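PDB 6U4B: WbbM protein from Klebsiella pneumoniae, which probably builds O-antigen polysaccharide as a trimeric, bifunctional glycosyltransferase, carrying a family 8 glycosyltransferase domain and a second domain of the DUF4422 family. Local coordinates for residues Ala413-Leu418 / Ala474-Phe479; Ala301-Ile306 / Glu417-Pro422; Tyr183-Ala188 / Asp235-Ala240; Phe231-Asn236 / Glu259-Ile264; Gly121-Pro126 / Lys134-Asn139. All coordinates share one frame; numbering follows the deposited sequence.

The five contacts fall into two groups on opposite sides of the chain's centre. Contacts 5, 3 and 4 come first in sequence and lie in the DUF4422 part. Contacts 2 and 1 follow in the glycosyltransferase family 8 part. Contacts 3 and 4 share helix 220-240, with centres about 9 Å apart, and touch through Tyr183 against Arg260. Contact 5, on the sheet of the same part, has its centre about 30 Å from that of contact 4. Contacts 1 and 2 are about 5 Å apart between centres, share Glu417 and Leu418, and reach one sheet. With about 57 Å between the centres of contacts 1 and 3, the two parts are packed as separate units, consistent with a bifunctional chain.

Contact 1 (Ala413-Leu418 / Ala474-Phe479); sequences ADLGEL and AGIIVF
Leu418 and Ile476 meet methyl to methyl, Leu418 CD1 lying 3.6 Å from Ile476 CD1. Leu415 reaches the same end of the isoleucine, its CD2 standing 4.1 Å from Ile476 CD1, so the CD1 methyl of Ile476 touches two leucines. Ile476 has CG1 anti to its backbone N (chi1 -169°) and its chain stays extended through chi2, which carries CD1 well out from the corner in the chain. Further along, Val478 presents a branch to the root of Leu418, with CG2 3.9 Å from Leu418 CB. Branched aliphatic residues suit this buried, wholly apolar seam.

A turn positions the two leucines. Asp414 OD1 accepts the N-H of Gly416 at 2.7 Å, making an Asx turn, and the donor stands above the carboxylate plane. Gly416, having no side chain, lets that oxygen come close. Tyr333 OH also bonds to Asp414 OD1, while Lys331 forms a salt bridge with OD2, so both carboxylate oxygens have partners.

Val403 and Trp525 add to the cover over Leu418. The side chain of Ile476 is about 7 Å from that of the magnesium ligand Asp406, so the seam lies close to the metal site without forming part of it. Strand 477-479 runs antiparallel to both its neighbours, 402-405 and 428-432, and the loop 413-418 packs against the sheet they form.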
# COMPACT_ATOMS: atom_id res chain seq x y z
N ALA A 413 -18.50 -0.18 -7.84
CA ALA A 413 -18.91 0.81 -8.83
C ALA A 413 -19.27 2.11 -8.11
O ALA A 413 -19.39 2.16 -6.89
CB ALA A 413 -20.09 0.31 -9.67
N ASP A 414 -19.43 3.16 -8.91
CA ASP A 414 -19.84 4.46 -8.38
C ASP A 414 -21.27 4.37 -7.86
O ASP A 414 -22.19 4.06 -8.61
CB ASP A 414 -19.72 5.51 -9.49
CG ASP A 414 -20.14 6.90 -9.03
OD1 ASP A 414 -20.37 7.10 -7.82
OD2 ASP A 414 -20.24 7.79 -9.90
N LEU A 415 -21.45 4.63 -6.56
CA LEU A 415 -22.79 4.64 -5.99
C LEU A 415 -23.65 5.76 -6.57
O LEU A 415 -24.87 5.72 -6.44
CB LEU A 415 -22.72 4.78 -4.47
CG LEU A 415 -22.66 3.50 -3.63
CD1 LEU A 415 -22.61 3.85 -2.15
CD2 LEU A 415 -23.85 2.61 -3.93
N GLY A 416 -23.03 6.75 -7.22
CA GLY A 416 -23.76 7.88 -7.76
C GLY A 416 -24.73 7.54 -8.87
O GLY A 416 -25.70 8.28 -9.07
N GLU A 417 -24.50 6.44 -9.59
CA GLU A 417 -25.42 6.10 -10.67
C GLU A 417 -26.74 5.55 -10.15
O GLU A 417 -27.73 5.53 -10.90
CB GLU A 417 -24.78 5.11 -11.65
CG GLU A 417 -24.12 3.90 -11.02
CD GLU A 417 -23.24 3.14 -12.01
OE1 GLU A 417 -23.69 2.11 -12.54
OE2 GLU A 417 -22.10 3.60 -12.27
N LEU A 418 -26.80 5.12 -8.89
CA LEU A 418 -28.09 4.80 -8.29
C LEU A 418 -28.97 6.03 -8.17
O LEU A 418 -30.20 5.92 -8.24
CB LEU A 418 -27.89 4.16 -6.91
CG LEU A 418 -27.37 2.72 -6.89
CD1 LEU A 418 -27.33 2.20 -5.46
CD2 LEU A 418 -28.23 1.82 -7.77
N ALA A 474 -33.36 -5.29 1.65
CA ALA A 474 -33.12 -4.00 2.28
C ALA A 474 -31.63 -3.66 2.43
O ALA A 474 -31.30 -2.67 3.08
CB ALA A 474 -33.78 -3.96 3.66
N GLY A 475 -30.74 -4.47 1.84
CA GLY A 475 -29.32 -4.22 1.97
C GLY A 475 -28.82 -3.01 1.19
O GLY A 475 -27.73 -2.52 1.47
N ILE A 476 -29.60 -2.54 0.22
CA ILE A 476 -29.29 -1.31 -0.49
C ILE A 476 -30.60 -0.70 -0.98
O ILE A 476 -31.39 -1.36 -1.65
CB ILE A 476 -28.28 -1.55 -1.64
CG1 ILE A 476 -27.75 -0.23 -2.20
CG2 ILE A 476 -28.86 -2.43 -2.75
CD1 ILE A 476 -26.52 -0.41 -3.08
N ILE A 477 -30.86 0.54 -0.58
CA ILE A 477 -32.14 1.19 -0.84
C ILE A 477 -31.89 2.64 -1.23
O ILE A 477 -31.20 3.37 -0.51
CB ILE A 477 -33.08 1.14 0.38
CG1 ILE A 477 -33.25 -0.29 0.90
CG2 ILE A 477 -34.43 1.74 0.02
CD1 ILE A 477 -34.02 -0.37 2.20
N VAL A 478 -32.46 3.07 -2.35
CA VAL A 478 -32.51 4.48 -2.71
C VAL A 478 -33.81 5.04 -2.16
O VAL A 478 -34.89 4.72 -2.65
CB VAL A 478 -32.40 4.70 -4.22
CG1 VAL A 478 -32.38 6.19 -4.53
CG2 VAL A 478 -31.15 4.02 -4.77
N PHE A 479 -33.71 5.88 -1.13
CA PHE A 479 -34.89 6.50 -0.54
C PHE A 479 -35.30 7.72 -1.35
O PHE A 479 -34.48 8.61 -1.60
CB PHE A 479 -34.61 6.90 0.91
CG PHE A 479 -34.65 5.75 1.88
CD1 PHE A 479 -33.59 4.86 1.96
CD2 PHE A 479 -35.73 5.58 2.72
CE1 PHE A 479 -33.63 3.81 2.85
CE2 PHE A 479 -35.77 4.53 3.62
CZ PHE A 479 -34.72 3.64 3.68

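Contact 2 (Ala301-Ile306 / Glu417-Pro422); sequences AVPVVI and ELLDVP
Leu419 reaches from a turn with helical backbone angles to the start of strand 302-309, a parallel strand in the Rossmann-like sheet expected of a family 8 (GT-A) glycosyltransferase. Nearly everything across this contact is done by one methyl, Leu419 CD1. The leucine has CG anti to its carbonyl carbon (chi1 -72°), and chi2 of -171° then extends CD1 away from the backbone, making it the branch that arrives at the strand.

Val302 receives it. Its CG1 is anti to the backbone N (chi1 179°), the usual choice for valine in a strand, and CG1 and CG2 straddle the incoming methyl, each 3.9 Å from Leu419 CD1. The methyl comes closer still to the main chain, with Val302 CA 3.6 Å from Leu419 CD1. Beta branching suits this position, because it offers two methyls right at the backbone.

Pro303 adds one flank of its ring, with CD 3.8 Å from Leu419 CD1. Proline has no N-H to give, yet it keeps its place in the strand by backbone pairing with Val403, whose side chain also touches Leu419. Strands 333-340 and 402-405 flank 302-309, so the leucine packs against the first residues of a strand paired on both sides. The turn itself is tied down by its main chain, Lys401 NZ donating to Leu419 O. Just before the strand, Ala301 O lies 3.8 Å from Leu419 CD1, a plain van der Waals touch.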
# COMPACT_ATOMS: atom_id res chain seq x y z
N ALA A 301 -24.53 16.36 -4.08
CA ALA A 301 -23.67 15.25 -3.72
C ALA A 301 -24.48 13.96 -3.75
O ALA A 301 -25.70 13.97 -3.93
CB ALA A 301 -23.03 15.46 -2.35
N VAL A 302 -23.77 12.85 -3.56
CA VAL A 302 -24.38 11.53 -3.42
C VAL A 302 -24.50 11.21 -1.94
O VAL A 302 -23.51 10.86 -1.30
CB VAL A 302 -23.56 10.46 -4.15
CG1 VAL A 302 -24.20 9.09 -3.99
CG2 VAL A 302 -23.40 10.81 -5.62
N PRO A 303 -25.69 11.34 -1.35
CA PRO A 303 -25.85 11.06 0.09
C PRO A 303 -25.89 9.56 0.33
O PRO A 303 -26.74 8.85 -0.21
CB PRO A 303 -27.20 11.72 0.44
CG PRO A 303 -27.54 12.59 -0.75
CD PRO A 303 -26.92 11.90 -1.93
N VAL A 304 -24.96 9.07 1.15
CA VAL A 304 -24.82 7.65 1.45
C VAL A 304 -24.98 7.48 2.95
O VAL A 304 -24.28 8.13 3.74
CB VAL A 304 -23.47 7.10 0.97
CG1 VAL A 304 -23.35 5.62 1.33
CG2 VAL A 304 -23.32 7.30 -0.53
N VAL A 305 -25.89 6.60 3.35
CA VAL A 305 -26.21 6.39 4.76
C VAL A 305 -25.85 4.96 5.14
O VAL A 305 -26.28 4.00 4.49
CB VAL A 305 -27.70 6.67 5.04
CG1 VAL A 305 -28.02 6.38 6.50
CG2 VAL A 305 -28.01 8.11 4.71
N ILE A 306 -25.05 4.83 6.20
CA ILE A 306 -24.60 3.55 6.72
C ILE A 306 -24.88 3.51 8.21
O ILE A 306 -24.90 4.55 8.88
CB ILE A 306 -23.10 3.31 6.44
CG1 ILE A 306 -22.73 3.77 5.03
CG2 ILE A 306 -22.74 1.85 6.62
CD1 ILE A 306 -21.24 3.87 4.79
N GLU A 417 -24.50 6.44 -9.59
CA GLU A 417 -25.42 6.10 -10.67
C GLU A 417 -26.74 5.55 -10.15
O GLU A 417 -27.73 5.53 -10.90
CB GLU A 417 -24.78 5.11 -11.65
CG GLU A 417 -24.12 3.90 -11.02
CD GLU A 417 -23.24 3.14 -12.01
OE1 GLU A 417 -23.69 2.11 -12.54
OE2 GLU A 417 -22.10 3.60 -12.27
N LEU A 418 -26.80 5.12 -8.89
CA LEU A 418 -28.09 4.80 -8.29
C LEU A 418 -28.97 6.03 -8.17
O LEU A 418 -30.20 5.92 -8.24
CB LEU A 418 -27.89 4.16 -6.91
CG LEU A 418 -27.37 2.72 -6.89
CD1 LEU A 418 -27.33 2.20 -5.46
CD2 LEU A 418 -28.23 1.82 -7.77
N LEU A 419 -28.37 7.21 -8.02
CA LEU A 419 -29.13 8.45 -7.97
C LEU A 419 -29.69 8.84 -9.32
O LEU A 419 -30.63 9.64 -9.38
CB LEU A 419 -28.26 9.59 -7.42
CG LEU A 419 -27.92 9.58 -5.93
CD1 LEU A 419 -27.27 10.89 -5.53
CD2 LEU A 419 -29.17 9.33 -5.10
N ASP A 420 -29.13 8.32 -10.41
CA ASP A 420 -29.60 8.64 -11.75
C ASP A 420 -30.76 7.77 -12.21
O ASP A 420 -31.36 8.06 -13.25
CB ASP A 420 -28.45 8.52 -12.76
CG ASP A 420 -27.34 9.52 -12.50
OD1 ASP A 420 -27.64 10.61 -11.98
OD2 ASP A 420 -26.18 9.21 -12.82
N VAL A 421 -31.10 6.72 -11.47
CA VAL A 421 -32.20 5.84 -11.87
C VAL A 421 -33.52 6.60 -11.73
O VAL A 421 -33.79 7.17 -10.66
CB VAL A 421 -32.21 4.58 -11.01
CG1 VAL A 421 -33.44 3.73 -11.32
CG2 VAL A 421 -30.94 3.77 -11.25
N PRO A 422 -34.35 6.65 -12.77
CA PRO A 422 -35.64 7.35 -12.66
C PRO A 422 -36.55 6.65 -11.65
O PRO A 422 -36.82 5.45 -11.76
CB PRO A 422 -36.22 7.27 -14.08
CG PRO A 422 -35.04 6.96 -14.96
CD PRO A 422 -34.12 6.12 -14.13

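Contact 3 (Tyr183-Ala188 / Asp235-Ala240)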
# COMPACT_ATOMS: atom_id res chain seq x y z
N TYR A 183 -11.07 30.07 43.62
CA TYR A 183 -11.87 31.29 43.65
C TYR A 183 -11.07 32.44 44.25
O TYR A 183 -11.19 33.58 43.80
CB TYR A 183 -13.16 31.04 44.44
CG TYR A 183 -14.08 32.24 44.52
CD1 TYR A 183 -14.55 32.71 45.75
CD2 TYR A 183 -14.48 32.91 43.37
CE1 TYR A 183 -15.39 33.80 45.82
CE2 TYR A 183 -15.33 34.00 43.44
CZ TYR A 183 -15.78 34.45 44.67
OH TYR A 183 -16.62 35.54 44.73
N GLN A 184 -10.25 32.16 45.27
CA GLN A 184 -9.36 33.18 45.82
C GLN A 184 -8.44 33.73 44.74
O GLN A 184 -8.19 34.94 44.69
CB GLN A 184 -8.55 32.61 46.97
CG GLN A 184 -9.32 32.40 48.26
CD GLN A 184 -8.45 31.84 49.37
OE1 GLN A 184 -8.04 30.68 49.32
NE2 GLN A 184 -8.16 32.67 50.37
N ALA A 185 -7.91 32.86 43.88
CA ALA A 185 -7.03 33.32 42.81
C ALA A 185 -7.77 34.23 41.84
O ALA A 185 -7.21 35.22 41.35
CB ALA A 185 -6.44 32.11 42.07
N ALA A 186 -9.04 33.91 41.55
CA ALA A 186 -9.82 34.76 40.65
C ALA A 186 -10.14 36.10 41.30
O ALA A 186 -10.15 37.14 40.62
CB ALA A 186 -11.11 34.04 40.24
N ILE A 187 -10.39 36.11 42.61
CA ILE A 187 -10.68 37.36 43.31
C ILE A 187 -9.48 38.30 43.26
O ILE A 187 -9.62 39.50 43.01
CB ILE A 187 -11.11 37.07 44.77
CG1 ILE A 187 -12.48 36.40 44.79
CG2 ILE A 187 -11.12 38.35 45.59
CD1 ILE A 187 -13.55 37.19 44.07
N ALA A 188 -8.27 37.76 43.48
CA ALA A 188 -7.08 38.59 43.44
C ALA A 188 -6.88 39.21 42.07
O ALA A 188 -6.39 40.34 41.96
CB ALA A 188 -5.85 37.77 43.84
N ASP A 235 -8.56 34.68 31.33
CA ASP A 235 -7.24 34.51 30.73
C ASP A 235 -6.15 34.50 31.79
O ASP A 235 -5.28 33.62 31.81
CB ASP A 235 -6.97 35.61 29.70
CG ASP A 235 -7.80 35.48 28.45
OD1 ASP A 235 -8.10 36.51 27.82
OD2 ASP A 235 -8.18 34.33 28.10
N ASN A 236 -6.18 35.49 32.69
CA ASN A 236 -5.20 35.52 33.77
C ASN A 236 -5.41 34.38 34.75
O ASN A 236 -4.44 33.89 35.34
CB ASN A 236 -5.25 36.87 34.50
CG ASN A 236 -4.67 38.00 33.68
OD1 ASN A 236 -4.83 38.06 32.46
ND2 ASN A 236 -3.97 38.92 34.35
N LEU A 237 -6.66 33.95 34.94
CA LEU A 237 -6.93 32.85 35.86
C LEU A 237 -6.23 31.57 35.42
O LEU A 237 -5.77 30.78 36.25
CB LEU A 237 -8.43 32.62 35.98
CG LEU A 237 -8.85 31.59 37.02
CD1 LEU A 237 -8.40 32.02 38.41
CD2 LEU A 237 -10.35 31.35 36.98
N GLU A 238 -6.13 31.35 34.10
CA GLU A 238 -5.46 30.16 33.60
C GLU A 238 -4.00 30.12 34.03
O GLU A 238 -3.44 29.03 34.25
CB GLU A 238 -5.55 30.09 32.08
CG GLU A 238 -6.97 29.95 31.53
CD GLU A 238 -6.98 29.43 30.11
OE1 GLU A 238 -8.08 29.17 29.58
OE2 GLU A 238 -5.89 29.26 29.52
N ASP A 239 -3.36 31.28 34.16
CA ASP A 239 -1.96 31.33 34.58
C ASP A 239 -1.80 31.21 36.09
O ASP A 239 -0.71 30.89 36.56
CB ASP A 239 -1.31 32.63 34.11
CG ASP A 239 -1.15 32.70 32.61
OD1 ASP A 239 -0.76 31.68 32.00
OD2 ASP A 239 -1.41 33.77 32.02
N ALA A 240 -2.87 31.45 36.86
CA ALA A 240 -2.77 31.58 38.31
C ALA A 240 -3.17 30.32 39.06
O ALA A 240 -2.88 30.22 40.26
CB ALA A 240 -3.63 32.75 38.80
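Leu237 does the close packing here, pressing one methyl against the backbone of the facing helix: its CD1 is 3.7 Å from Ala186 N and 3.8 Å from Ala186 CB. The leucine leaves its own helix with CG anti to the backbone N (chi1 -174°), which swings the branched end across toward the alanines. Ala185 adds its methyl beside this, more loosely, with CB 4.2 Å from Leu237 CD1.

This is helix-to-helix packing in the DUF4422 part of the chain. The local axes of 183-188 and 235-240 pass 9.5 Å apart, at 130° between their N-to-C directions. Alanine suits the interface, since its small side chain lets a leucine methyl touch the helix backbone and brings the CA atoms of Ala186 and Leu237 to 5.9 Å.

Toward solvent the contact thins out. Ala240 is exposed, and its CB meets Ala185 CB at only 4.4 Å. On the buried side helix 253-272 packs in, Ile257 touching Ala186. Near its end, helix 220-240 also meets the second subunit, where Glu238 packs on Phe543 of that subunit and also pairs with Lys75 of its own chain.

Contact 4 (Phe231-Asn236 / Glu259-Ile264)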
# COMPACT_ATOMS: atom_id res chain seq x y z
N PHE A 231 -13.60 37.56 30.34
CA PHE A 231 -12.56 36.72 29.75
C PHE A 231 -11.16 37.29 29.94
O PHE A 231 -10.20 36.53 29.86
CB PHE A 231 -12.86 36.49 28.26
CG PHE A 231 -13.96 35.50 28.04
CD1 PHE A 231 -13.73 34.14 28.16
CD2 PHE A 231 -15.25 35.92 27.73
CE1 PHE A 231 -14.74 33.22 27.97
CE2 PHE A 231 -16.27 35.01 27.53
CZ PHE A 231 -16.01 33.66 27.65
N SER A 232 -11.03 38.59 30.19
CA SER A 232 -9.73 39.12 30.61
C SER A 232 -9.32 38.53 31.95
O SER A 232 -8.14 38.23 32.18
CB SER A 232 -9.77 40.64 30.69
OG SER A 232 -10.54 41.08 31.79
N ILE A 233 -10.29 38.35 32.86
CA ILE A 233 -10.01 37.72 34.14
C ILE A 233 -9.72 36.23 33.96
O ILE A 233 -8.79 35.69 34.56
CB ILE A 233 -11.18 37.95 35.11
CG1 ILE A 233 -11.29 39.44 35.46
CG2 ILE A 233 -11.03 37.10 36.36
CD1 ILE A 233 -12.65 39.85 35.96
N LEU A 234 -10.52 35.56 33.13
CA LEU A 234 -10.33 34.12 32.94
C LEU A 234 -9.00 33.82 32.25
O LEU A 234 -8.36 32.81 32.56
CB LEU A 234 -11.50 33.53 32.16
CG LEU A 234 -12.88 33.67 32.83
CD1 LEU A 234 -13.96 32.96 32.02
CD2 LEU A 234 -12.85 33.17 34.27
N ASP A 235 -8.56 34.68 31.33
CA ASP A 235 -7.24 34.51 30.73
C ASP A 235 -6.15 34.50 31.79
O ASP A 235 -5.28 33.62 31.81
CB ASP A 235 -6.97 35.61 29.70
CG ASP A 235 -7.80 35.48 28.45
OD1 ASP A 235 -8.10 36.51 27.82
OD2 ASP A 235 -8.18 34.33 28.10
N ASN A 236 -6.18 35.49 32.69
CA ASN A 236 -5.20 35.52 33.77
C ASN A 236 -5.41 34.38 34.75
O ASN A 236 -4.44 33.89 35.34
CB ASN A 236 -5.25 36.87 34.50
CG ASN A 236 -4.67 38.00 33.68
OD1 ASN A 236 -4.83 38.06 32.46
ND2 ASN A 236 -3.97 38.92 34.35
N GLU A 259 -19.65 31.87 37.44
CA GLU A 259 -20.96 32.14 38.04
C GLU A 259 -20.86 33.19 39.13
O GLU A 259 -21.77 34.01 39.31
CB GLU A 259 -21.55 30.85 38.60
CG GLU A 259 -21.95 29.82 37.57
CD GLU A 259 -22.61 28.61 38.20
OE1 GLU A 259 -22.36 27.48 37.73
OE2 GLU A 259 -23.37 28.79 39.18
N ARG A 260 -19.75 33.19 39.87
CA ARG A 260 -19.54 34.19 40.91
C ARG A 260 -19.14 35.53 40.31
O ARG A 260 -19.60 36.58 40.76
CB ARG A 260 -18.47 33.72 41.90
CG ARG A 260 -18.95 32.69 42.92
CD ARG A 260 -19.07 31.30 42.33
NE ARG A 260 -19.57 30.34 43.31
CZ ARG A 260 -19.86 29.08 43.03
NH1 ARG A 260 -19.69 28.61 41.80
NH2 ARG A 260 -20.31 28.28 43.99
N LEU A 261 -18.27 35.50 39.29
CA LEU A 261 -17.87 36.74 38.63
C LEU A 261 -19.06 37.44 37.99
O LEU A 261 -19.12 38.68 37.97
CB LEU A 261 -16.78 36.45 37.59
CG LEU A 261 -15.46 35.90 38.13
CD1 LEU A 261 -14.53 35.52 36.99
CD2 LEU A 261 -14.80 36.92 39.06
N PHE A 262 -20.00 36.66 37.46
CA PHE A 262 -21.23 37.22 36.91
C PHE A 262 -21.94 38.10 37.94
O PHE A 262 -22.39 39.21 37.62
CB PHE A 262 -22.13 36.07 36.45
CG PHE A 262 -23.37 36.51 35.71
CD1 PHE A 262 -23.28 37.34 34.60
CD2 PHE A 262 -24.62 36.06 36.10
CE1 PHE A 262 -24.42 37.73 33.92
CE2 PHE A 262 -25.76 36.44 35.42
CZ PHE A 262 -25.66 37.28 34.33
N ASN A 263 -22.04 37.62 39.18
CA ASN A 263 -22.68 38.39 40.24
C ASN A 263 -21.85 39.62 40.61
O ASN A 263 -22.41 40.71 40.80
CB ASN A 263 -22.89 37.52 41.47
CG ASN A 263 -24.01 36.51 41.28
OD1 ASN A 263 -25.16 36.77 41.62
ND2 ASN A 263 -23.67 35.35 40.73
N ILE A 264 -20.53 39.46 40.72
CA ILE A 264 -19.67 40.60 41.05
C ILE A 264 -19.82 41.69 40.00
O ILE A 264 -19.87 42.89 40.33
CB ILE A 264 -18.21 40.13 41.18
CG1 ILE A 264 -18.06 39.19 42.38
CG2 ILE A 264 -17.27 41.32 41.29
CD1 ILE A 264 -16.70 38.53 42.47
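Ile233 and Leu261 have the closest CA atoms of the two helical segments, 9.1 Å apart, a spacing that leaves the side chains to make the contact. Leu261 supplies the central group. Its CG is anti to the carbonyl carbon (chi1 -64°), and the extended chi2 of 174° sends CD1 out toward the other helix. There it touches two successive residues: Ile233 CG2 is 3.9 Å from Leu261 CD1, and Leu234 CD2 is 4.0 Å from the same methyl.

The two partners offer themselves differently. Ile233 gives the short branch next to its backbone, and its side chain crosses that of Leu261 at an angle. Leu234 points less directly at the other helix, but its far end comes nearer, and it lies alongside Leu261, the two running in opposite senses. All three are buried aliphatics, as suits an interface between helices away from solvent.

The two helices, 220-240 and 253-272, follow one another in the DUF4422 part of the chain. Helix 180-193 joins the packing, Val190 touching Ile233 and Tyr183 touching Arg260.

On helix 253-272 the buried amide of Asn263 is well provided for. ND2 donates to Glu259 O, one turn earlier, at 2.7 Å. The bond is bent, with 137° at the hydrogen, although the acceptor lies close to the amide plane. Asn263 OD1 takes the N-H of Tyr211, so the side chain spans a helix carbonyl and a neighbouring backbone. The preceding residue, Phe262, turns its ring elsewhere, to meet those of Phe216 and Tyr226.

Contact 5 (Gly121-Pro126 / Lys134-Asn139); sequences GVVNHP and KIFGLN
Val123 and Phe136 make the tightest apolar contact, Val123 CG1 lying 3.5 Å from Phe136 CZ. The valine has CG1 anti to its backbone N (chi1 -175°), and this places that methyl at the far end of the phenyl ring, where it also nears CE1. The aliphatic part of His125 joins the cluster: its CB sits at the ring edge, near the plane, 4.1 Å from Phe136 CE2. Valine and histidine, two residues apart on the strand, thus point to the same side.

A van der Waals touch links Ile135 to the imidazole of His125, with Ile135 CD1 3.7 Å from His125 CD2. Ile135 holds CG1 between its backbone N and carbonyl carbon (chi1 67°), a costlier rotamer that sets CG1 over the centre of the Phe136 ring, 3.6 Å above its plane. The isoleucine thus covers one face of the phenyl ring and touches the imidazole with its tip.

Aromatic neighbours complete the cluster. Phe115 meets Phe136 edge-to-face, and Tyr132 adjoins both Phe136 and His125.

Polar bonds fix the ends. His125 ND1 is bonded to Cys127 O, and the strand pairs through its backbone with Phe284 of strand 277-285. Gly137, with its positive phi, is the C-prime residue of a Schellman motif ending helix 130-135, and Asn139 then N-caps helix 140-146. The whole is a short strand packed against a Schellman-terminated helix, at the edge of the DUF4422 sheet.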
# COMPACT_ATOMS: atom_id res chain seq x y z
N GLY A 121 -37.32 25.66 42.87
CA GLY A 121 -37.74 26.88 42.22
C GLY A 121 -37.75 26.82 40.71
O GLY A 121 -37.54 27.85 40.05
N VAL A 122 -37.96 25.64 40.13
CA VAL A 122 -38.06 25.48 38.69
C VAL A 122 -39.48 25.06 38.34
O VAL A 122 -40.17 24.42 39.14
CB VAL A 122 -37.03 24.48 38.14
CG1 VAL A 122 -35.61 24.95 38.44
CG2 VAL A 122 -37.27 23.09 38.72
N VAL A 123 -39.92 25.43 37.15
CA VAL A 123 -41.23 25.05 36.64
C VAL A 123 -41.04 23.88 35.69
O VAL A 123 -40.36 24.00 34.66
CB VAL A 123 -41.93 26.23 35.94
CG1 VAL A 123 -43.34 25.84 35.53
CG2 VAL A 123 -41.95 27.44 36.85
N ASN A 124 -41.62 22.74 36.03
CA ASN A 124 -41.43 21.51 35.27
C ASN A 124 -42.49 21.40 34.17
O ASN A 124 -43.64 21.80 34.35
CB ASN A 124 -41.49 20.29 36.19
CG ASN A 124 -40.40 20.32 37.24
OD1 ASN A 124 -40.53 20.97 38.28
ND2 ASN A 124 -39.31 19.60 36.99
N HIS A 125 -42.08 20.85 33.03
CA HIS A 125 -42.96 20.55 31.91
C HIS A 125 -42.45 19.25 31.31
O HIS A 125 -41.23 19.06 31.21
CB HIS A 125 -42.96 21.67 30.86
CG HIS A 125 -44.17 21.67 29.98
ND1 HIS A 125 -44.22 20.96 28.79
CD2 HIS A 125 -45.36 22.29 30.09
CE1 HIS A 125 -45.40 21.14 28.23
NE2 HIS A 125 -46.11 21.95 28.99
N PRO A 126 -43.35 18.34 30.93
CA PRO A 126 -42.93 17.00 30.48
C PRO A 126 -41.90 17.02 29.36
O PRO A 126 -40.77 16.54 29.55
CB PRO A 126 -44.24 16.35 30.02
CG PRO A 126 -45.26 17.46 29.96
CD PRO A 126 -44.82 18.46 30.97
N LYS A 134 -45.63 28.00 24.16
CA LYS A 134 -46.70 28.98 24.29
C LYS A 134 -46.82 29.50 25.72
O LYS A 134 -46.87 30.71 25.95
CB LYS A 134 -48.03 28.38 23.83
CG LYS A 134 -49.20 29.35 23.87
CD LYS A 134 -49.13 30.37 22.74
CE LYS A 134 -50.32 31.33 22.77
NZ LYS A 134 -50.27 32.28 23.92
N ILE A 135 -46.88 28.59 26.70
CA ILE A 135 -47.15 29.02 28.07
C ILE A 135 -45.95 29.76 28.66
O ILE A 135 -46.12 30.65 29.50
CB ILE A 135 -47.56 27.83 28.95
CG1 ILE A 135 -46.39 26.86 29.14
CG2 ILE A 135 -48.75 27.11 28.34
CD1 ILE A 135 -46.69 25.74 30.12
N PHE A 136 -44.74 29.42 28.24
CA PHE A 136 -43.53 30.04 28.75
C PHE A 136 -43.01 31.13 27.83
O PHE A 136 -41.89 31.62 28.03
CB PHE A 136 -42.47 28.97 29.00
CG PHE A 136 -42.86 27.99 30.07
CD1 PHE A 136 -43.41 28.43 31.26
CD2 PHE A 136 -42.72 26.63 29.86
CE1 PHE A 136 -43.79 27.53 32.24
CE2 PHE A 136 -43.10 25.72 30.84
CZ PHE A 136 -43.63 26.18 32.03
N GLY A 137 -43.79 31.53 26.83
CA GLY A 137 -43.47 32.69 26.02
C GLY A 137 -42.18 32.58 25.24
O GLY A 137 -41.46 33.57 25.10
N LEU A 138 -41.87 31.38 24.74
CA LEU A 138 -40.63 31.16 23.99
C LEU A 138 -40.86 31.38 22.50
O LEU A 138 -40.72 30.49 21.66
CB LEU A 138 -40.10 29.76 24.28
CG LEU A 138 -39.58 29.56 25.71
CD1 LEU A 138 -39.43 28.09 26.02
CD2 LEU A 138 -38.26 30.29 25.91
N ASN A 139 -41.22 32.62 22.18
CA ASN A 139 -41.42 33.04 20.80
C ASN A 139 -40.99 34.50 20.67
O ASN A 139 -40.76 35.19 21.67
CB ASN A 139 -42.88 32.86 20.37
CG ASN A 139 -43.86 33.43 21.37
OD1 ASN A 139 -44.08 34.64 21.43
ND2 ASN A 139 -44.45 32.55 22.18